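Local coordinates for protein alkaline phosphatase D (Bacillus subtilis, PDB 2YEQ) that hydrolyses phosphate esters, acting as a phosphodiesterase with alkaline phosphatase activity, at an active site that holds iron and calcium, at residues A120-Q125 with T408-G413; L149-Y154 with W208-V213; L276-Y281 with L328-F333. All blocks are in the same frame, centred on the assembly; numbering follows the deposited sequence.

How the interactions relate
All three contacts are buried in the calcineurin-like phosphatase part, their centres about 8 to 9 Å from the chain centre. Interaction 1 encloses the other two along the chain, which come in series. Interaction 1 joins the end of strand 117-122 of the ten-stranded sheet to the loop after strand 400-406 of the seven-stranded one. Interaction 2 joins loops after strands 145-148 and 203-206 of the first sheet. Interaction 3 joins, in the second, the loop after strand 271-275 to the end of strand 325-329 and beyond. Interactions 1 and 2 share the iron, and 2 and 3 meet in the D209-R279 salt bridge; both pairs are centred about 11 Å apart. Loops of both sheets thus surround the metals.

Interaction 1: A120-Q125 with T408-G413; sequences AFASCQ and TSITSG. With FE (Fe (III) ion), chain B.
The iron-binding loop after strand 117-122 meets the loop after strand 400-406 here, with C124 and S409 packed against each other. C124 SG, anti to its carbonyl carbon (chi1 -63°), reaches the iron at 2.5 Å. D151, Y154 and H382 also bind this metal. On the backbone side, I410 N donates to S123 O at 3.0 Å, nearly along the C=O axis. C124 O accepts two more bonds. T411 N lies in its carbonyl plane at 3.1 Å, and S412 N comes from above that plane at 3.2 Å. I410 points its side chain at the first segment. Its CD1 lies 3.9 Å from A122 CB, and its CG2 touches Q125 CB. An alanine at I410 would probably open a gap beside A122 and Q125, since the CG1 and CD1 contacts with A122 CB and the CG2 contact with Q125 CB would go. S409 OG donates to S412 O at 2.7 Å, which ties the second loop to itself. Water 2 accepts from S123 N and lies within hydrogen-bonding distance of T408 O, bridging the segments. S412 OG is hydrogen-bonded to Y154, another iron ligand. The carbonyls of the peptides before and after C124 are thus held by three backbone N-H groups, consistent with a sulfur ligand held in place.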
loop_
_atom_site.group_PDB
_atom_site.type_symbol
_atom_site.label_atom_id
_atom_site.label_comp_id
_atom_site.label_asym_id
_atom_site.label_seq_id
_atom_site.Cartn_x
_atom_site.Cartn_y
_atom_site.Cartn_z
ATOM N N ALA A 120 -1.860 -2.395 10.750
ATOM C CA ALA A 120 -0.838 -3.053 9.980
ATOM C C ALA A 120 -0.747 -2.303 8.648
ATOM O O ALA A 120 -1.724 -1.650 8.240
ATOM C CB ALA A 120 -1.181 -4.518 9.712
ATOM N N PHE A 121 0.413 -2.386 8.008
ATOM C CA PHE A 121 0.530 -1.898 6.621
ATOM C C PHE A 121 1.246 -2.892 5.744
ATOM O O PHE A 121 2.131 -3.645 6.180
ATOM C CB PHE A 121 1.084 -0.460 6.531
ATOM C CG PHE A 121 2.510 -0.297 6.916
ATOM C CD1 PHE A 121 3.509 -0.393 5.968
ATOM C CD2 PHE A 121 2.856 0.055 8.223
ATOM C CE1 PHE A 121 4.831 -0.169 6.288
ATOM C CE2 PHE A 121 4.194 0.288 8.565
ATOM C CZ PHE A 121 5.182 0.156 7.605
ATOM N N ALA A 122 0.821 -2.906 4.483
ATOM C CA ALA A 122 1.267 -3.897 3.541
ATOM C C ALA A 122 1.476 -3.252 2.166
ATOM O O ALA A 122 0.909 -2.203 1.877
ATOM C CB ALA A 122 0.187 -4.975 3.432
ATOM N N SER A 123 2.275 -3.903 1.343
ATOM C CA SER A 123 2.431 -3.523 -0.066
ATOM C C SER A 123 2.930 -4.710 -0.836
ATOM O O SER A 123 3.382 -5.695 -0.246
ATOM C CB SER A 123 3.444 -2.372 -0.173
ATOM O OG SER A 123 4.727 -2.821 0.189
ATOM N N CYS A 124 2.863 -4.628 -2.167
ATOM C CA CYS A 124 3.671 -5.476 -3.056
ATOM C C CYS A 124 3.372 -6.984 -2.968
ATOM O O CYS A 124 4.121 -7.806 -2.383
ATOM C CB CYS A 124 5.171 -5.165 -2.917
ATOM S SG CYS A 124 5.645 -3.436 -3.428
ATOM N N GLN A 125 2.292 -7.355 -3.637
ATOM C CA GLN A 125 1.767 -8.712 -3.560
ATOM C C GLN A 125 1.711 -9.430 -4.912
ATOM O O GLN A 125 0.684 -10.005 -5.263
ATOM C CB GLN A 125 0.392 -8.693 -2.890
ATOM C CG GLN A 125 -0.658 -7.791 -3.516
ATOM C CD GLN A 125 -1.722 -7.404 -2.556
ATOM O OE1 GLN A 125 -1.458 -7.208 -1.354
ATOM N NE2 GLN A 125 -2.946 -7.247 -3.060
ATOM N N THR A 408 8.506 -4.623 4.113
ATOM C CA THR A 408 8.716 -5.633 3.095
ATOM C C THR A 408 7.444 -5.888 2.259
ATOM O O THR A 408 6.370 -5.375 2.548
ATOM C CB THR A 408 9.160 -6.919 3.762
ATOM O OG1 THR A 408 9.576 -7.875 2.788
ATOM C CG2 THR A 408 8.059 -7.474 4.693
ATOM N N SER A 409 7.587 -6.705 1.241
ATOM C CA SER A 409 6.479 -7.065 0.380
ATOM C C SER A 409 5.729 -8.297 0.932
ATOM O O SER A 409 6.326 -9.141 1.615
ATOM C CB SER A 409 7.040 -7.406 -0.973
ATOM O OG SER A 409 8.148 -8.286 -0.859
ATOM N N ILE A 410 4.440 -8.369 0.620
ATOM C CA ILE A 410 3.597 -9.541 0.915
ATOM C C ILE A 410 4.145 -10.765 0.206
ATOM O O ILE A 410 4.239 -11.845 0.808
ATOM C CB ILE A 410 2.140 -9.255 0.518
ATOM C CG1 ILE A 410 1.536 -8.201 1.438
ATOM C CG2 ILE A 410 1.295 -10.536 0.461
ATOM C CD1 ILE A 410 1.096 -8.727 2.869
ATOM N N THR A 411 4.506 -10.622 -1.082
ATOM C CA THR A 411 5.156 -11.690 -1.844
ATOM C C THR A 411 6.252 -11.280 -2.838
ATOM O O THR A 411 7.079 -12.097 -3.193
ATOM C CB THR A 411 4.123 -12.435 -2.730
ATOM O OG1 THR A 411 3.359 -11.459 -3.454
ATOM C CG2 THR A 411 3.200 -13.336 -1.855
ATOM N N SER A 412 6.218 -10.054 -3.352
ATOM C CA SER A 412 7.090 -9.690 -4.493
ATOM C C SER A 412 8.531 -9.969 -4.146
ATOM O O SER A 412 9.007 -9.583 -3.069
ATOM C CB SER A 412 6.930 -8.216 -4.871
ATOM O OG SER A 412 5.579 -7.912 -5.091
ATOM N N GLY A 413 9.185 -10.715 -5.029
ATOM C CA GLY A 413 10.591 -11.059 -4.879
ATOM C C GLY A 413 10.843 -12.464 -4.385
ATOM O O GLY A 413 11.950 -12.977 -4.510
HETATM FE FE FE B . 6.286 -4.008 -5.785
HETATM O O HOH W 1 4.569 -3.701 4.838
HETATM O O HOH W 2 3.826 -5.892 3.124
#

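Interaction 2: L149-Y154 with W208-V213; sequences LGDYIY and WDDHEV. With CA (calcium ion), chain C; FE (Fe (III) ion), chain B; CA (calcium ion), chain D.
W208 sits with its backbone against G150, whose CA is 3.4 Å from D209 N. A side chain on G150 would run into D209 CB, and its backbone angles also call for glycine. W208 NE1 bonds to D277 OD1. D209 aims its CB at D151 OD1. Its OD2 binds the calcium ion of chain C, while OD1 is salt-bridged to R279. D210 bridges two calcium ions. OD1 binds the one in chain C at 2.4 Å, and OD2 binds the one in chain D at 2.3 Å. H211 N donates to D151 OD1 at 3.1 Å, from above the carboxylate plane. The H211 ring has Y154 CD2 over its centre, with the two planes at 31°. H211 CB lies over the Y154 ring in a CH-pi contact. E212 bends at chi2 (91°) and turns its carboxylate to the other backbone. OE1 accepts from D151 N at 3.0 Å and from D209 N, on opposite faces of its plane. OE2 accepts from Y152 N at 3.0 Å, with an N-H...O angle of 169°. D151 OD2 joins the iron and the chain C calcium, and Y154 OH binds the iron. E212 thus holds both metal-binding loops from the second shell, and the metal charges probably offset the repulsion among the clustered carboxylates.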
loop_
_atom_site.group_PDB
_atom_site.type_symbol
_atom_site.label_atom_id
_atom_site.label_comp_id
_atom_site.label_asym_id
_atom_site.label_seq_id
_atom_site.Cartn_x
_atom_site.Cartn_y
_atom_site.Cartn_z
ATOM N N LEU A 149 -0.161 0.239 0.730
ATOM C CA LEU A 149 0.687 1.335 0.236
ATOM C C LEU A 149 1.126 1.167 -1.221
ATOM O O LEU A 149 1.989 1.919 -1.694
ATOM C CB LEU A 149 1.938 1.474 1.100
ATOM C CG LEU A 149 1.682 1.738 2.592
ATOM C CD1 LEU A 149 3.033 1.915 3.319
ATOM C CD2 LEU A 149 0.750 2.912 2.824
ATOM N N GLY A 150 0.578 0.164 -1.907
ATOM C CA GLY A 150 0.715 0.057 -3.393
ATOM C C GLY A 150 1.150 -1.305 -3.894
ATOM O O GLY A 150 1.506 -2.194 -3.115
ATOM N N ASP A 151 1.161 -1.431 -5.231
ATOM C CA ASP A 151 1.397 -2.654 -5.931
ATOM C C ASP A 151 0.447 -3.730 -5.390
ATOM O O ASP A 151 0.845 -4.847 -5.123
ATOM C CB ASP A 151 2.852 -3.087 -5.857
ATOM C CG ASP A 151 3.808 -2.147 -6.603
ATOM O OD1 ASP A 151 3.369 -1.114 -7.130
ATOM O OD2 ASP A 151 5.039 -2.455 -6.596
ATOM N N TYR A 152 -0.814 -3.344 -5.246
ATOM C CA TYR A 152 -1.879 -4.280 -4.915
ATOM C C TYR A 152 -2.132 -5.290 -6.035
ATOM O O TYR A 152 -2.499 -6.437 -5.751
ATOM C CB TYR A 152 -3.141 -3.511 -4.605
ATOM C CG TYR A 152 -4.266 -4.321 -4.018
ATOM C CD1 TYR A 152 -5.091 -5.091 -4.828
ATOM C CD2 TYR A 152 -4.542 -4.281 -2.645
ATOM C CE1 TYR A 152 -6.160 -5.824 -4.291
ATOM C CE2 TYR A 152 -5.622 -5.021 -2.095
ATOM C CZ TYR A 152 -6.418 -5.787 -2.933
ATOM O OH TYR A 152 -7.466 -6.512 -2.418
ATOM N N ILE A 153 -1.980 -4.857 -7.295
ATOM C CA ILE A 153 -1.858 -5.769 -8.435
ATOM C C ILE A 153 -0.583 -5.451 -9.194
ATOM O O ILE A 153 0.001 -4.393 -8.970
ATOM C CB ILE A 153 -3.036 -5.658 -9.438
ATOM C CG1 ILE A 153 -3.084 -4.257 -10.079
ATOM C CG2 ILE A 153 -4.371 -6.007 -8.757
ATOM C CD1 ILE A 153 -3.939 -4.187 -11.365
ATOM N N TYR A 154 -0.146 -6.389 -10.042
ATOM C CA TYR A 154 0.913 -6.165 -11.017
ATOM C C TYR A 154 0.282 -6.393 -12.403
ATOM O O TYR A 154 -0.704 -7.140 -12.528
ATOM C CB TYR A 154 2.125 -7.088 -10.803
ATOM C CG TYR A 154 2.962 -6.710 -9.589
ATOM C CD1 TYR A 154 2.451 -6.862 -8.287
ATOM C CD2 TYR A 154 4.223 -6.158 -9.738
ATOM C CE1 TYR A 154 3.185 -6.501 -7.172
ATOM C CE2 TYR A 154 4.991 -5.787 -8.621
ATOM C CZ TYR A 154 4.454 -5.943 -7.341
ATOM O OH TYR A 154 5.183 -5.609 -6.237
ATOM N N TRP A 208 -2.260 3.725 -3.963
ATOM C CA TRP A 208 -1.620 2.889 -4.989
ATOM C C TRP A 208 -0.172 3.303 -5.155
ATOM O O TRP A 208 0.220 4.360 -4.688
ATOM C CB TRP A 208 -2.353 3.022 -6.340
ATOM C CG TRP A 208 -2.638 4.409 -6.783
ATOM C CD1 TRP A 208 -1.819 5.500 -6.694
ATOM C CD2 TRP A 208 -3.843 4.861 -7.412
ATOM N NE1 TRP A 208 -2.456 6.606 -7.221
ATOM C CE2 TRP A 208 -3.693 6.239 -7.671
ATOM C CE3 TRP A 208 -5.028 4.228 -7.798
ATOM C CZ2 TRP A 208 -4.691 6.998 -8.274
ATOM C CZ3 TRP A 208 -6.022 4.977 -8.389
ATOM C CH2 TRP A 208 -5.843 6.358 -8.635
ATOM N N ASP A 209 0.602 2.475 -5.831
ATOM C CA ASP A 209 1.911 2.871 -6.334
ATOM C C ASP A 209 1.893 2.660 -7.856
ATOM O O ASP A 209 0.882 2.995 -8.491
ATOM C CB ASP A 209 3.072 2.129 -5.644
ATOM C CG ASP A 209 4.443 2.763 -5.951
ATOM O OD1 ASP A 209 4.521 4.024 -6.054
ATOM O OD2 ASP A 209 5.440 1.976 -6.140
ATOM N N ASP A 210 2.952 2.120 -8.442
ATOM C CA ASP A 210 3.049 2.090 -9.927
ATOM C C ASP A 210 2.329 0.932 -10.574
ATOM O O ASP A 210 1.701 1.117 -11.618
ATOM C CB ASP A 210 4.498 2.148 -10.452
ATOM C CG ASP A 210 5.433 1.172 -9.785
ATOM O OD1 ASP A 210 5.149 0.727 -8.633
ATOM O OD2 ASP A 210 6.475 0.839 -10.399
ATOM N N HIS A 211 2.407 -0.256 -9.966
ATOM C CA HIS A 211 1.947 -1.456 -10.623
ATOM C C HIS A 211 0.439 -1.623 -10.722
ATOM O O HIS A 211 -0.027 -2.485 -11.474
ATOM C CB HIS A 211 2.611 -2.679 -10.038
ATOM C CG HIS A 211 4.036 -2.859 -10.462
ATOM N ND1 HIS A 211 4.395 -3.215 -11.749
ATOM C CD2 HIS A 211 5.189 -2.797 -9.751
ATOM C CE1 HIS A 211 5.708 -3.378 -11.802
ATOM N NE2 HIS A 211 6.215 -3.110 -10.610
ATOM N N GLU A 212 -0.328 -0.775 -10.032
ATOM C CA GLU A 212 -1.750 -0.683 -10.304
ATOM C C GLU A 212 -2.029 -0.172 -11.750
ATOM O O GLU A 212 -3.150 -0.310 -12.234
ATOM C CB GLU A 212 -2.408 0.258 -9.324
ATOM C CG GLU A 212 -2.660 -0.403 -7.965
ATOM C CD GLU A 212 -1.538 -0.249 -6.929
ATOM O OE1 GLU A 212 -0.381 0.149 -7.245
ATOM O OE2 GLU A 212 -1.845 -0.576 -5.742
ATOM N N VAL A 213 -1.028 0.470 -12.375
ATOM C CA VAL A 213 -1.102 0.863 -13.799
ATOM C C VAL A 213 -0.021 0.187 -14.588
ATOM O O VAL A 213 -0.292 -0.731 -15.370
ATOM C CB VAL A 213 -1.058 2.375 -14.009
ATOM C CG1 VAL A 213 -1.443 2.695 -15.515
ATOM C CG2 VAL A 213 -1.982 3.096 -13.039
HETATM CA CA CA C . 6.087 -0.168 -6.657
HETATM FE FE FE B . 6.286 -4.008 -5.785
HETATM CA CA CA D . 8.472 -0.201 -10.020
HETATM O O HOH W 3 4.962 -0.490 -4.368
HETATM O O HOH W 4 10.386 -1.315 -9.756
HETATM O O HOH W 5 8.996 1.309 -8.281
#

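Interaction 3: L276-Y281 with L328-F333; sequences LDTRQY and LAQQIF
Q331 binds two residues of the other segment through its side-chain amide. OE1 accepts from T278 OG1 at 2.7 Å, and the hydroxyl comes from above the carbonyl plane. T278 N makes a weak bond to the same oxygen. NE2 donates to L276 O at 2.9 Å. This bond is almost straight, at 177°, and L276 O lies in the amide plane of Q331. The bend at chi2 (72°) carries CD of Q331 back toward this backbone. With bonds at both its oxygen and its nitrogen, the amide is fixed against turning over. L276 N donates to A329 O at 3.0 Å, a backbone bond near the end of strand 325-329. Within the segments, D277 OD1 accepts from R279 N, an Asx turn, and from Q280 N, which extends it to an Asx motif. Q330 bends at chi2 and folds onto its own backbone, where NE2 donates to I332 O at 2.8 Å. Its OE1 accepts from I332 N and from W352 NE1. Its CB packs 3.8 Å from L276 CD1. L276 CD1 also meets L328 CD1 at 4.3 Å. At the far end, R279 NH2 lies obliquely beside I332 CG2. Besides its bridge to D209, the guanidinium of R279 is salt-bridged to D350. The R279 side chain lies about 5 Å from a bound calcium ion. The two segments leave the parallel neighbouring strands 271-275 and 325-329 of the seven-stranded sheet. Helix 308-320 covers L276 through Q310 and W313, and L328 through L314.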
loop_
_atom_site.group_PDB
_atom_site.type_symbol
_atom_site.label_atom_id
_atom_site.label_comp_id
_atom_site.label_asym_id
_atom_site.label_seq_id
_atom_site.Cartn_x
_atom_site.Cartn_y
_atom_site.Cartn_z
ATOM N N LEU A 276 -0.752 9.802 0.982
ATOM C CA LEU A 276 -0.226 10.510 -0.159
ATOM C C LEU A 276 -0.388 9.701 -1.449
ATOM O O LEU A 276 -0.656 8.452 -1.436
ATOM C CB LEU A 276 1.257 10.813 0.045
ATOM C CG LEU A 276 1.653 11.514 1.357
ATOM C CD1 LEU A 276 3.161 11.848 1.353
ATOM C CD2 LEU A 276 0.803 12.739 1.630
ATOM N N ASP A 277 -0.204 10.426 -2.552
ATOM C CA ASP A 277 -0.173 9.870 -3.907
ATOM C C ASP A 277 1.042 10.445 -4.613
ATOM O O ASP A 277 1.031 11.590 -5.058
ATOM C CB ASP A 277 -1.497 10.228 -4.596
ATOM C CG ASP A 277 -1.619 9.670 -6.036
ATOM O OD1 ASP A 277 -0.653 9.094 -6.577
ATOM O OD2 ASP A 277 -2.728 9.826 -6.583
ATOM N N THR A 278 2.103 9.648 -4.685
ATOM C CA THR A 278 3.359 10.082 -5.243
ATOM C C THR A 278 3.559 9.607 -6.688
ATOM O O THR A 278 4.665 9.714 -7.209
ATOM C CB THR A 278 4.553 9.610 -4.368
ATOM O OG1 THR A 278 4.588 8.167 -4.296
ATOM C CG2 THR A 278 4.458 10.230 -2.920
ATOM N N ARG A 279 2.508 9.052 -7.302
ATOM C CA ARG A 279 2.534 8.648 -8.713
ATOM C C ARG A 279 1.791 9.574 -9.639
ATOM O O ARG A 279 2.287 9.857 -10.732
ATOM C CB ARG A 279 1.922 7.254 -8.922
ATOM C CG ARG A 279 2.816 6.137 -8.512
ATOM C CD ARG A 279 4.031 5.970 -9.344
ATOM N NE ARG A 279 4.961 5.084 -8.661
ATOM C CZ ARG A 279 6.243 4.912 -8.956
ATOM N NH1 ARG A 279 6.828 5.530 -10.002
ATOM N NH2 ARG A 279 6.970 4.112 -8.197
ATOM N N GLN A 280 0.576 9.959 -9.265
ATOM C CA GLN A 280 -0.364 10.558 -10.217
ATOM C C GLN A 280 0.075 11.956 -10.760
ATOM O O GLN A 280 -0.367 12.385 -11.860
ATOM C CB GLN A 280 -1.739 10.663 -9.580
ATOM C CG GLN A 280 -2.848 11.103 -10.538
ATOM C CD GLN A 280 -4.217 11.068 -9.920
ATOM O OE1 GLN A 280 -4.421 10.585 -8.771
ATOM N NE2 GLN A 280 -5.178 11.557 -10.660
ATOM N N TYR A 281 0.883 12.658 -9.964
ATOM C CA TYR A 281 1.262 14.032 -10.241
ATOM C C TYR A 281 2.761 14.235 -10.380
ATOM O O TYR A 281 3.196 15.341 -10.694
ATOM C CB TYR A 281 0.742 14.955 -9.151
ATOM C CG TYR A 281 -0.651 14.644 -8.685
ATOM C CD1 TYR A 281 -1.767 15.000 -9.436
ATOM C CD2 TYR A 281 -0.859 13.975 -7.476
ATOM C CE1 TYR A 281 -3.048 14.694 -8.999
ATOM C CE2 TYR A 281 -2.114 13.677 -7.036
ATOM C CZ TYR A 281 -3.220 14.030 -7.787
ATOM O OH TYR A 281 -4.480 13.716 -7.288
ATOM N N LEU A 328 2.884 10.103 7.500
ATOM C CA LEU A 328 2.857 10.089 6.039
ATOM C C LEU A 328 2.742 8.637 5.571
ATOM O O LEU A 328 3.683 7.881 5.630
ATOM C CB LEU A 328 4.127 10.720 5.454
ATOM C CG LEU A 328 4.505 12.160 5.805
ATOM C CD1 LEU A 328 5.592 12.680 4.803
ATOM C CD2 LEU A 328 3.286 13.013 5.858
ATOM N N ALA A 329 1.558 8.248 5.152
ATOM C CA ALA A 329 1.340 6.903 4.630
ATOM C C ALA A 329 1.536 7.018 3.126
ATOM O O ALA A 329 0.686 7.584 2.447
ATOM C CB ALA A 329 -0.065 6.459 4.931
ATOM N N GLN A 330 2.627 6.469 2.624
ATOM C CA GLN A 330 3.010 6.713 1.235
ATOM C C GLN A 330 3.793 5.554 0.659
ATOM O O GLN A 330 3.873 4.486 1.281
ATOM C CB GLN A 330 3.735 8.069 1.116
ATOM C CG GLN A 330 5.017 8.183 1.924
ATOM C CD GLN A 330 6.215 7.723 1.155
ATOM O OE1 GLN A 330 6.439 8.149 0.007
ATOM N NE2 GLN A 330 6.965 6.806 1.738
ATOM N N GLN A 331 4.361 5.738 -0.544
ATOM C CA GLN A 331 4.757 4.620 -1.381
ATOM C C GLN A 331 6.194 4.220 -1.356
ATOM O O GLN A 331 6.514 3.019 -1.421
ATOM C CB GLN A 331 4.403 4.947 -2.853
ATOM C CG GLN A 331 2.921 5.066 -3.153
ATOM C CD GLN A 331 2.250 6.312 -2.614
ATOM O OE1 GLN A 331 2.883 7.357 -2.386
ATOM N NE2 GLN A 331 0.922 6.219 -2.435
ATOM N N ILE A 332 7.085 5.214 -1.347
ATOM C CA ILE A 332 8.463 4.999 -1.749
ATOM C C ILE A 332 9.498 5.452 -0.694
ATOM O O ILE A 332 9.212 6.236 0.205
ATOM C CB ILE A 332 8.739 5.716 -3.111
ATOM C CG1 ILE A 332 8.217 7.144 -3.078
ATOM C CG2 ILE A 332 8.122 4.918 -4.315
ATOM C CD1 ILE A 332 8.818 8.065 -4.167
ATOM N N PHE A 333 10.699 4.932 -0.830
ATOM C CA PHE A 333 11.768 5.141 0.156
ATOM C C PHE A 333 12.063 6.631 0.378
ATOM O O PHE A 333 12.459 7.351 -0.544
ATOM C CB PHE A 333 12.992 4.381 -0.286
ATOM C CG PHE A 333 13.905 3.942 0.837
ATOM C CD1 PHE A 333 14.715 4.852 1.496
ATOM C CD2 PHE A 333 13.999 2.606 1.183
ATOM C CE1 PHE A 333 15.590 4.428 2.530
ATOM C CE2 PHE A 333 14.879 2.182 2.182
ATOM C CZ PHE A 333 15.658 3.105 2.857
#